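Local structure of primosomal protein (Mycobacterium tuberculosis, 6DRQ) at residues 142-147 with 169-174; 94-99 with 119-124; 108-113 with 149-154. The protein acts as a chaperone for the SecA2 protein export pathway, the present chain being its C-terminal domain. One frame throughout, in Å; residues are numbered along the deposited sequence.

Contact 1 of 3, residues 142-147 with 169-174; sequences RPLGQL and REWEKL
Leu144, in the first turn of helix 143-152, reaches across to helix 165-180 and carries the apolar part of this contact. Its CG stands anti to the backbone N (chi1 -176°), which sends CD2 into the angle between Trp171 and Leu174. There CD2 lies 3.8 Å from Leu174 CD1 and approaches the indole in its plane, 3.9 Å from Trp171 CE3, so the ring is met at its edge. The Leu144 CB leans on the aliphatic start of Glu170, with Leu144 CB 3.9 Å from Glu170 CB.

The polar part belongs to Glu170, whose chain bends at chi2 and lays its carboxylate against the beginning of helix 143-152. Glu170 OE1 comes within 3.5 Å of Arg142 CB and 3.7 Å of Leu144 N, near the helix start but without a hydrogen bond to it. Glu170 OE2 approaches the guanidinium obliquely, and at 4.0 Å from Arg142 NH1 the salt bridge is a long one. The two side chains cross at about a right angle, although their flat ends are turned only 20° apart. Arg142, the N-cap residue, has a second acidic partner in Glu139, which takes its NE; the negative charge of Glu170 near the helix N-terminus is probably favourable as well.

The axes of the two short segments, 143-147 and 169-174, run 98° apart and approach to 9.7 Å, a nearly perpendicular crossing. Beyond it, Trp171 packs edge-to-face with Phe103 of helix 99-104, and both Trp171 and Leu174 rest on Leu122 of helix 112-128.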
loop_
_atom_site.group_PDB
_atom_site.type_symbol
_atom_site.label_atom_id
_atom_site.label_comp_id
_atom_site.label_asym_id
_atom_site.label_seq_id
_atom_site.Cartn_x
_atom_site.Cartn_y
_atom_site.Cartn_z
ATOM N N ARG A 142 -0.609 19.941 10.635
ATOM C CA ARG A 142 -1.098 18.974 11.604
ATOM C C ARG A 142 0.057 18.215 12.257
ATOM O O ARG A 142 1.128 18.064 11.658
ATOM C CB ARG A 142 -2.044 17.990 10.932
ATOM C CG ARG A 142 -3.211 18.663 10.214
ATOM C CD ARG A 142 -4.401 17.744 10.100
ATOM N NE ARG A 142 -5.455 18.340 9.287
ATOM C CZ ARG A 142 -6.752 18.288 9.582
ATOM N NH1 ARG A 142 -7.161 17.664 10.683
ATOM N NH2 ARG A 142 -7.645 18.857 8.773
ATOM N N PRO A 143 -0.171 17.757 13.498
ATOM C CA PRO A 143 0.865 16.997 14.231
ATOM C C PRO A 143 1.501 15.834 13.478
ATOM O O PRO A 143 2.736 15.726 13.453
ATOM C CB PRO A 143 0.106 16.494 15.461
ATOM C CG PRO A 143 -1.018 17.487 15.661
ATOM C CD PRO A 143 -1.335 18.102 14.338
ATOM N N LEU A 144 0.701 14.926 12.913
ATOM C CA LEU A 144 1.283 13.817 12.166
ATOM C C LEU A 144 2.058 14.321 10.956
ATOM O O LEU A 144 3.223 13.965 10.764
ATOM C CB LEU A 144 0.200 12.833 11.730
ATOM C CG LEU A 144 0.725 11.584 11.014
ATOM C CD1 LEU A 144 1.780 10.863 11.822
ATOM C CD2 LEU A 144 -0.411 10.634 10.684
ATOM N N GLY A 145 1.429 15.161 10.135
ATOM C CA GLY A 145 2.085 15.628 8.928
ATOM C C GLY A 145 3.385 16.349 9.217
ATOM O O GLY A 145 4.359 16.208 8.473
ATOM N N GLN A 146 3.426 17.111 10.311
ATOM C CA GLN A 146 4.658 17.796 10.689
ATOM C C GLN A 146 5.726 16.797 11.112
ATOM O O GLN A 146 6.895 16.913 10.717
ATOM C CB GLN A 146 4.377 18.792 11.824
ATOM C CG GLN A 146 5.594 19.037 12.738
ATOM C CD GLN A 146 5.344 20.045 13.860
ATOM O OE1 GLN A 146 4.210 20.485 14.095
ATOM N NE2 GLN A 146 6.411 20.406 14.563
ATOM N N LEU A 147 5.343 15.819 11.944
ATOM C CA LEU A 147 6.271 14.762 12.321
ATOM C C LEU A 147 6.716 13.978 11.092
ATOM O O LEU A 147 7.896 13.644 10.958
ATOM C CB LEU A 147 5.638 13.844 13.382
ATOM C CG LEU A 147 6.544 12.925 14.225
ATOM C CD1 LEU A 147 5.808 12.238 15.373
ATOM C CD2 LEU A 147 7.207 11.844 13.391
ATOM N N ARG A 169 -2.177 9.587 17.842
ATOM C CA ARG A 169 -3.625 9.501 17.655
ATOM C C ARG A 169 -3.991 9.616 16.180
ATOM O O ARG A 169 -4.801 8.838 15.669
ATOM C CB ARG A 169 -4.349 10.586 18.468
ATOM C CG ARG A 169 -5.021 10.075 19.746
ATOM C CD ARG A 169 -5.579 11.222 20.601
ATOM N NE ARG A 169 -5.220 11.062 22.014
ATOM C CZ ARG A 169 -4.631 11.993 22.769
ATOM N NH1 ARG A 169 -4.328 13.191 22.266
ATOM N NH2 ARG A 169 -4.352 11.728 24.045
ATOM N N GLU A 170 -3.425 10.602 15.482
ATOM C CA GLU A 170 -3.754 10.755 14.071
ATOM C C GLU A 170 -3.311 9.534 13.275
ATOM O O GLU A 170 -4.005 9.127 12.345
ATOM C CB GLU A 170 -3.138 12.039 13.505
ATOM C CG GLU A 170 -4.016 13.311 13.719
ATOM C CD GLU A 170 -3.984 14.292 12.527
ATOM O OE1 GLU A 170 -2.905 14.861 12.234
ATOM O OE2 GLU A 170 -5.044 14.502 11.890
ATOM N N TRP A 171 -2.198 8.903 13.661
ATOM C CA TRP A 171 -1.739 7.711 12.954
ATOM C C TRP A 171 -2.666 6.527 13.192
ATOM O O TRP A 171 -2.978 5.783 12.257
ATOM C CB TRP A 171 -0.321 7.353 13.377
ATOM C CG TRP A 171 0.155 6.112 12.711
ATOM C CD1 TRP A 171 0.212 4.852 13.244
ATOM C CD2 TRP A 171 0.631 6.009 11.378
ATOM N NE1 TRP A 171 0.702 3.972 12.318
ATOM C CE2 TRP A 171 0.965 4.655 11.160
ATOM C CE3 TRP A 171 0.812 6.929 10.344
ATOM C CZ2 TRP A 171 1.471 4.202 9.952
ATOM C CZ3 TRP A 171 1.312 6.478 9.139
ATOM C CH2 TRP A 171 1.638 5.124 8.951
ATOM N N GLU A 172 -3.129 6.347 14.428
ATOM C CA GLU A 172 -4.102 5.295 14.717
ATOM C C GLU A 172 -5.362 5.439 13.874
ATOM O O GLU A 172 -5.891 4.440 13.370
ATOM C CB GLU A 172 -4.450 5.314 16.199
ATOM C CG GLU A 172 -3.413 4.630 17.029
ATOM C CD GLU A 172 -3.474 5.039 18.482
ATOM O OE1 GLU A 172 -4.115 6.061 18.786
ATOM O OE2 GLU A 172 -2.879 4.336 19.323
ATOM N N LYS A 173 -5.864 6.674 13.720
ATOM C CA LYS A 173 -6.991 6.928 12.818
ATOM C C LYS A 173 -6.704 6.427 11.409
ATOM O O LYS A 173 -7.575 5.838 10.760
ATOM C CB LYS A 173 -7.315 8.427 12.761
ATOM C CG LYS A 173 -7.917 9.034 14.015
ATOM C CD LYS A 173 -7.974 10.578 13.919
ATOM C CE LYS A 173 -8.936 11.075 12.818
ATOM N NZ LYS A 173 -10.357 11.049 13.274
ATOM N N LEU A 174 -5.498 6.698 10.898
ATOM C CA LEU A 174 -5.148 6.258 9.549
ATOM C C LEU A 174 -5.113 4.743 9.459
ATOM O O LEU A 174 -5.538 4.165 8.454
ATOM C CB LEU A 174 -3.796 6.837 9.136
ATOM C CG LEU A 174 -3.743 8.325 8.808
ATOM C CD1 LEU A 174 -2.435 8.666 8.134
ATOM C CD2 LEU A 174 -4.902 8.671 7.899
#

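Contact 2 of 3, residues 94-99 with 119-124; sequences YVLSGL and VELLRD
This is a buried strand-to-helix contact near the centre of the chain, where Tyr94 of edge strand 93-95 and Leu96 just after it lie against the middle of helix 112-128. The strand pairs through its backbone with strand 14-19, and from Leu96 to Leu99 the chain passes through a type II turn, with Gly98 at positive phi, into helix 99-104.

Tyr94 supplies most of the strand's share. Leu121 CB sits over one face of its ring in a CH-pi contact, 3.9 Å from the centroid and 20° off the normal, displaced toward the CD1 side, where Leu121 CB and Tyr94 CD1 are 3.6 Å apart. The leucine's CG is anti to its own backbone N (chi1 175°), and its branches spread beneath the root of the tyrosine: Leu121 CD2 reaches Tyr94 CB at 3.8 Å, while Leu121 CD1 lies near Tyr94 CD2. Farther along, Leu96 CD2 meets Leu122 CD2 at 4.1 Å, a looser apolar touch that continues the hydrophobic seam.

At the far end of the ring the phenol donates a hydrogen bond of 2.7 Å from Tyr94 OH to Glu120 OE1. Glu120 is fully extended through CG and CD, and its oxygen arrives at the ring edge, near the ring plane. It accepts through the anti lone pair, with the carboxylate turned 74° from the ring.

The buried hydroxyl is satisfied both ways, giving its proton to this carboxylate and accepting from Arg29 NH2. The arginine would probably polarise the phenol and strengthen its hold on Glu120. These bonds hold the phenol end in place, while Leu121 CB over the face probably restricts turning of the ring.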
loop_
_atom_site.group_PDB
_atom_site.type_symbol
_atom_site.label_atom_id
_atom_site.label_comp_id
_atom_site.label_asym_id
_atom_site.label_seq_id
_atom_site.Cartn_x
_atom_site.Cartn_y
_atom_site.Cartn_z
ATOM N N TYR A 94 5.571 -2.914 1.709
ATOM C CA TYR A 94 5.069 -1.841 2.563
ATOM C C TYR A 94 4.863 -2.373 3.976
ATOM O O TYR A 94 4.078 -3.301 4.190
ATOM C CB TYR A 94 3.757 -1.280 2.025
ATOM C CG TYR A 94 3.887 -0.699 0.652
ATOM C CD1 TYR A 94 4.512 0.524 0.449
ATOM C CD2 TYR A 94 3.426 -1.387 -0.448
ATOM C CE1 TYR A 94 4.642 1.055 -0.809
ATOM C CE2 TYR A 94 3.537 -0.857 -1.704
ATOM C CZ TYR A 94 4.150 0.358 -1.882
ATOM O OH TYR A 94 4.263 0.866 -3.149
ATOM N N VAL A 95 5.551 -1.785 4.940
ATOM C CA VAL A 95 5.475 -2.242 6.317
ATOM C C VAL A 95 4.797 -1.143 7.111
ATOM O O VAL A 95 5.379 -0.072 7.311
ATOM C CB VAL A 95 6.858 -2.585 6.883
ATOM C CG1 VAL A 95 6.748 -3.019 8.345
ATOM C CG2 VAL A 95 7.523 -3.672 6.017
ATOM N N LEU A 96 3.547 -1.388 7.522
ATOM C CA LEU A 96 2.819 -0.430 8.345
ATOM C C LEU A 96 2.972 -0.711 9.833
ATOM O O LEU A 96 2.756 0.189 10.643
ATOM C CB LEU A 96 1.320 -0.435 7.995
ATOM C CG LEU A 96 0.922 -0.080 6.560
ATOM C CD1 LEU A 96 -0.574 -0.298 6.334
ATOM C CD2 LEU A 96 1.309 1.366 6.216
ATOM N N SER A 97 3.334 -1.931 10.207
ATOM C CA SER A 97 3.452 -2.274 11.612
ATOM C C SER A 97 4.586 -1.499 12.277
ATOM O O SER A 97 5.523 -1.046 11.623
ATOM C CB SER A 97 3.697 -3.765 11.760
ATOM O OG SER A 97 4.882 -4.097 11.086
ATOM N N GLY A 98 4.479 -1.332 13.594
ATOM C CA GLY A 98 5.514 -0.700 14.377
ATOM C C GLY A 98 5.587 0.804 14.284
ATOM O O GLY A 98 6.141 1.437 15.192
ATOM N N LEU A 99 5.062 1.415 13.218
ATOM C CA LEU A 99 5.159 2.867 13.118
ATOM C C LEU A 99 4.477 3.541 14.306
ATOM O O LEU A 99 5.011 4.508 14.865
ATOM C CB LEU A 99 4.582 3.349 11.780
ATOM C CG LEU A 99 5.597 3.149 10.632
ATOM C CD1 LEU A 99 5.006 3.382 9.258
ATOM C CD2 LEU A 99 6.810 4.024 10.827
ATOM N N VAL A 119 4.049 5.946 3.505
ATOM C CA VAL A 119 3.292 7.123 3.080
ATOM C C VAL A 119 2.858 6.984 1.630
ATOM O O VAL A 119 1.731 7.342 1.268
ATOM C CB VAL A 119 4.130 8.397 3.295
ATOM C CG1 VAL A 119 3.647 9.519 2.378
ATOM C CG2 VAL A 119 4.056 8.831 4.763
ATOM N N GLU A 120 3.743 6.467 0.780
ATOM C CA GLU A 120 3.382 6.143 -0.600
ATOM C C GLU A 120 2.132 5.262 -0.659
ATOM O O GLU A 120 1.174 5.562 -1.382
ATOM C CB GLU A 120 4.568 5.443 -1.286
ATOM C CG GLU A 120 4.388 5.134 -2.783
ATOM C CD GLU A 120 5.598 4.425 -3.361
ATOM O OE1 GLU A 120 5.527 3.195 -3.617
ATOM O OE2 GLU A 120 6.633 5.098 -3.532
ATOM N N LEU A 121 2.119 4.169 0.108
ATOM C CA LEU A 121 0.959 3.287 0.105
ATOM C C LEU A 121 -0.260 3.993 0.666
ATOM O O LEU A 121 -1.360 3.854 0.126
ATOM C CB LEU A 121 1.241 2.019 0.908
ATOM C CG LEU A 121 0.035 1.085 1.048
ATOM C CD1 LEU A 121 -0.317 0.389 -0.278
ATOM C CD2 LEU A 121 0.232 0.082 2.138
ATOM N N LEU A 122 -0.092 4.752 1.750
ATOM C CA LEU A 122 -1.240 5.430 2.332
ATOM C C LEU A 122 -1.884 6.376 1.323
ATOM O O LEU A 122 -3.096 6.317 1.104
ATOM C CB LEU A 122 -0.821 6.180 3.597
ATOM C CG LEU A 122 -0.519 5.283 4.797
ATOM C CD1 LEU A 122 -0.679 6.027 6.092
ATOM C CD2 LEU A 122 -1.395 4.067 4.806
ATOM N N ARG A 123 -1.079 7.244 0.685
ATOM C CA ARG A 123 -1.618 8.200 -0.284
ATOM C C ARG A 123 -2.215 7.493 -1.486
ATOM O O ARG A 123 -3.196 7.971 -2.056
ATOM C CB ARG A 123 -0.533 9.188 -0.755
ATOM C CG ARG A 123 0.118 10.016 0.357
ATOM C CD ARG A 123 1.093 11.097 -0.149
ATOM N NE ARG A 123 0.659 12.414 0.323
ATOM C CZ ARG A 123 1.290 13.160 1.226
ATOM N NH1 ARG A 123 2.437 12.766 1.763
ATOM N NH2 ARG A 123 0.765 14.322 1.578
ATOM N N ASP A 124 -1.624 6.372 -1.909
ATOM C CA ASP A 124 -2.244 5.593 -2.971
ATOM C C ASP A 124 -3.604 5.079 -2.534
ATOM O O ASP A 124 -4.550 5.080 -3.324
ATOM C CB ASP A 124 -1.352 4.422 -3.386
ATOM C CG ASP A 124 -0.266 4.832 -4.347
ATOM O OD1 ASP A 124 -0.367 5.933 -4.934
ATOM O OD2 ASP A 124 0.696 4.057 -4.525
#

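Contact 3 of 3, residues 108-113 with 149-154; sequences DAVDRE and AYVLDP
The backbones come closest where Arg112, opening helix 112-128, passes Leu152 toward the C-terminal part of helix 143-152, with 5.7 Å between Arg112 CA and Leu152 CA. No hydrogen bond joins the two segments.

Val151 and Val110 form the apolar centre. Their side chains cross at about a right angle, branch to branch, with Val110 CG1 and Val151 CG1 4.1 Å apart. The same Val151 methyl touches the backbone too, lying 3.8 Å from Val110 O.

Arg112 lies alongside the carbonyls of Val151 and Leu152. With CG anti to the backbone N (chi1 -163°), Arg112 CG is laid 3.4 Å from Val151 O, and the bend at chi2 (-100°) then carries NE toward Leu152 O. That oxygen lies at the guanidinium edge, near its plane, but the 3.6 Å from Arg112 NE to Leu152 O leaves this an electrostatic approach, probably a favourable one. In return, Leu152 CD2 touches the backbone of Arg112 at its carbonyl, 3.9 Å from Arg112 O.

Arg112 is steadied by its own neighbour. Its NH2 faces both carboxylate oxygens of Glu113 in a salt bridge, 2.6 Å from Glu113 OE1 and hydrogen-bonded at 2.9 Å to Glu113 OE2, which it meets on the syn side, 20° out of the carboxylate plane. Asp111, the N-cap, bonds through OD2 to the backbone N of Gln114.

Val151 and Leu152 also rest on Leu115 of helix 112-128, and Val110 packs on Leu99 and Phe103 of helix 99-104. The arrangement is a surface junction of an all-helical part of the chain, in which a side-chain-capped helix start meets the C-terminal part of another helix.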
loop_
_atom_site.group_PDB
_atom_site.type_symbol
_atom_site.label_atom_id
_atom_site.label_comp_id
_atom_site.label_asym_id
_atom_site.label_seq_id
_atom_site.Cartn_x
_atom_site.Cartn_y
_atom_site.Cartn_z
ATOM N N ASP A 108 13.260 10.296 15.894
ATOM C CA ASP A 108 14.520 9.579 15.762
ATOM C C ASP A 108 14.372 8.069 15.968
ATOM O O ASP A 108 15.324 7.323 15.716
ATOM C CB ASP A 108 15.547 10.194 16.729
ATOM C CG ASP A 108 15.654 11.735 16.579
ATOM O OD1 ASP A 108 15.844 12.234 15.441
ATOM O OD2 ASP A 108 15.534 12.456 17.601
ATOM N N ALA A 109 13.206 7.590 16.386
ATOM C CA ALA A 109 12.948 6.160 16.422
ATOM C C ALA A 109 12.195 5.666 15.189
ATOM O O ALA A 109 11.850 4.479 15.116
ATOM C CB ALA A 109 12.175 5.794 17.691
ATOM N N VAL A 110 11.944 6.534 14.214
ATOM C CA VAL A 110 11.132 6.190 13.049
ATOM C C VAL A 110 12.048 6.039 11.848
ATOM O O VAL A 110 12.773 6.978 11.485
ATOM C CB VAL A 110 10.055 7.244 12.772
ATOM C CG1 VAL A 110 9.279 6.858 11.546
ATOM C CG2 VAL A 110 9.126 7.400 13.994
ATOM N N ASP A 111 11.985 4.874 11.208
ATOM C CA ASP A 111 12.854 4.600 10.076
ATOM C C ASP A 111 12.389 5.362 8.840
ATOM O O ASP A 111 11.235 5.244 8.421
ATOM C CB ASP A 111 12.894 3.104 9.787
ATOM C CG ASP A 111 13.812 2.783 8.653
ATOM O OD1 ASP A 111 15.034 2.750 8.891
ATOM O OD2 ASP A 111 13.321 2.604 7.514
ATOM N N ARG A 112 13.307 6.123 8.247
ATOM C CA ARG A 112 12.981 6.990 7.123
ATOM C C ARG A 112 12.487 6.194 5.921
ATOM O O ARG A 112 11.432 6.500 5.359
ATOM C CB ARG A 112 14.211 7.815 6.759
ATOM C CG ARG A 112 13.925 9.029 5.905
ATOM C CD ARG A 112 14.234 8.745 4.439
ATOM N NE ARG A 112 13.471 9.576 3.496
ATOM C CZ ARG A 112 13.295 9.279 2.208
ATOM N NH1 ARG A 112 12.593 10.097 1.427
ATOM N NH2 ARG A 112 13.830 8.169 1.700
ATOM N N GLU A 113 13.241 5.177 5.493
ATOM C CA GLU A 113 12.834 4.448 4.300
ATOM C C GLU A 113 11.517 3.721 4.536
ATOM O O GLU A 113 10.660 3.690 3.650
ATOM C CB GLU A 113 13.920 3.462 3.851
ATOM C CG GLU A 113 15.206 4.076 3.257
ATOM C CD GLU A 113 15.054 5.505 2.697
ATOM O OE1 GLU A 113 14.549 5.675 1.561
ATOM O OE2 GLU A 113 15.486 6.461 3.386
ATOM N N ALA A 149 6.826 14.977 7.830
ATOM C CA ALA A 149 7.701 15.818 7.017
ATOM C C ALA A 149 9.094 15.929 7.618
ATOM O O ALA A 149 10.092 15.935 6.890
ATOM C CB ALA A 149 7.091 17.209 6.861
ATOM N N TYR A 150 9.187 16.019 8.945
ATOM C CA TYR A 150 10.497 16.112 9.572
ATOM C C TYR A 150 11.298 14.837 9.352
ATOM O O TYR A 150 12.478 14.893 8.982
ATOM C CB TYR A 150 10.353 16.406 11.070
ATOM C CG TYR A 150 11.668 16.401 11.803
ATOM C CD1 TYR A 150 12.015 15.343 12.632
ATOM C CD2 TYR A 150 12.564 17.451 11.664
ATOM C CE1 TYR A 150 13.222 15.324 13.300
ATOM C CE2 TYR A 150 13.776 17.451 12.328
ATOM C CZ TYR A 150 14.100 16.389 13.148
ATOM O OH TYR A 150 15.308 16.384 13.809
ATOM N N VAL A 151 10.678 13.672 9.589
ATOM C CA VAL A 151 11.410 12.411 9.490
ATOM C C VAL A 151 11.846 12.168 8.054
ATOM O O VAL A 151 12.923 11.623 7.805
ATOM C CB VAL A 151 10.561 11.233 10.002
ATOM C CG1 VAL A 151 11.207 9.911 9.619
ATOM C CG2 VAL A 151 10.326 11.303 11.482
ATOM N N LEU A 152 11.014 12.554 7.089
ATOM C CA LEU A 152 11.317 12.298 5.686
ATOM C C LEU A 152 12.351 13.268 5.111
ATOM O O LEU A 152 12.844 13.047 4.000
ATOM C CB LEU A 152 10.037 12.364 4.847
ATOM C CG LEU A 152 8.955 11.291 4.985
ATOM C CD1 LEU A 152 7.987 11.424 3.835
ATOM C CD2 LEU A 152 9.522 9.891 5.027
ATOM N N ASP A 153 12.688 14.334 5.828
ATOM C CA ASP A 153 13.666 15.310 5.353
ATOM C C ASP A 153 14.831 15.354 6.329
ATOM O O ASP A 153 14.721 15.962 7.405
ATOM C CB ASP A 153 13.022 16.686 5.205
ATOM C CG ASP A 153 13.966 17.712 4.641
ATOM O OD1 ASP A 153 15.088 17.341 4.230
ATOM O OD2 ASP A 153 13.576 18.895 4.586
ATOM N N PRO A 154 15.959 14.704 6.015
ATOM C CA PRO A 154 17.126 14.776 6.914
ATOM C C PRO A 154 17.755 16.159 6.988
ATOM O O PRO A 154 18.579 16.390 7.882
ATOM C CB PRO A 154 18.106 13.755 6.311
ATOM C CG PRO A 154 17.294 12.934 5.333
ATOM C CD PRO A 154 16.190 13.825 4.860
#

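Overall arrangement
Contact 2 is the buried one, near the centre of the chain; contact 1 is partly buried and contact 3 lies at the surface. Contacts 1 and 3 engage successive parts of helix 143-152, whereas contacts 2 and 3 share helix 112-128. Apolar packing makes the three continuous: contact 1 abuts contact 2 through Trp171, and contact 2 abuts contact 3 through Leu99. The chemistry follows depth: the interior contact has a CH-pi contact and the trio's only hydrogen bond between segments, while contact 1 adds a long salt bridge and contact 3 keeps its ion pair within one segment.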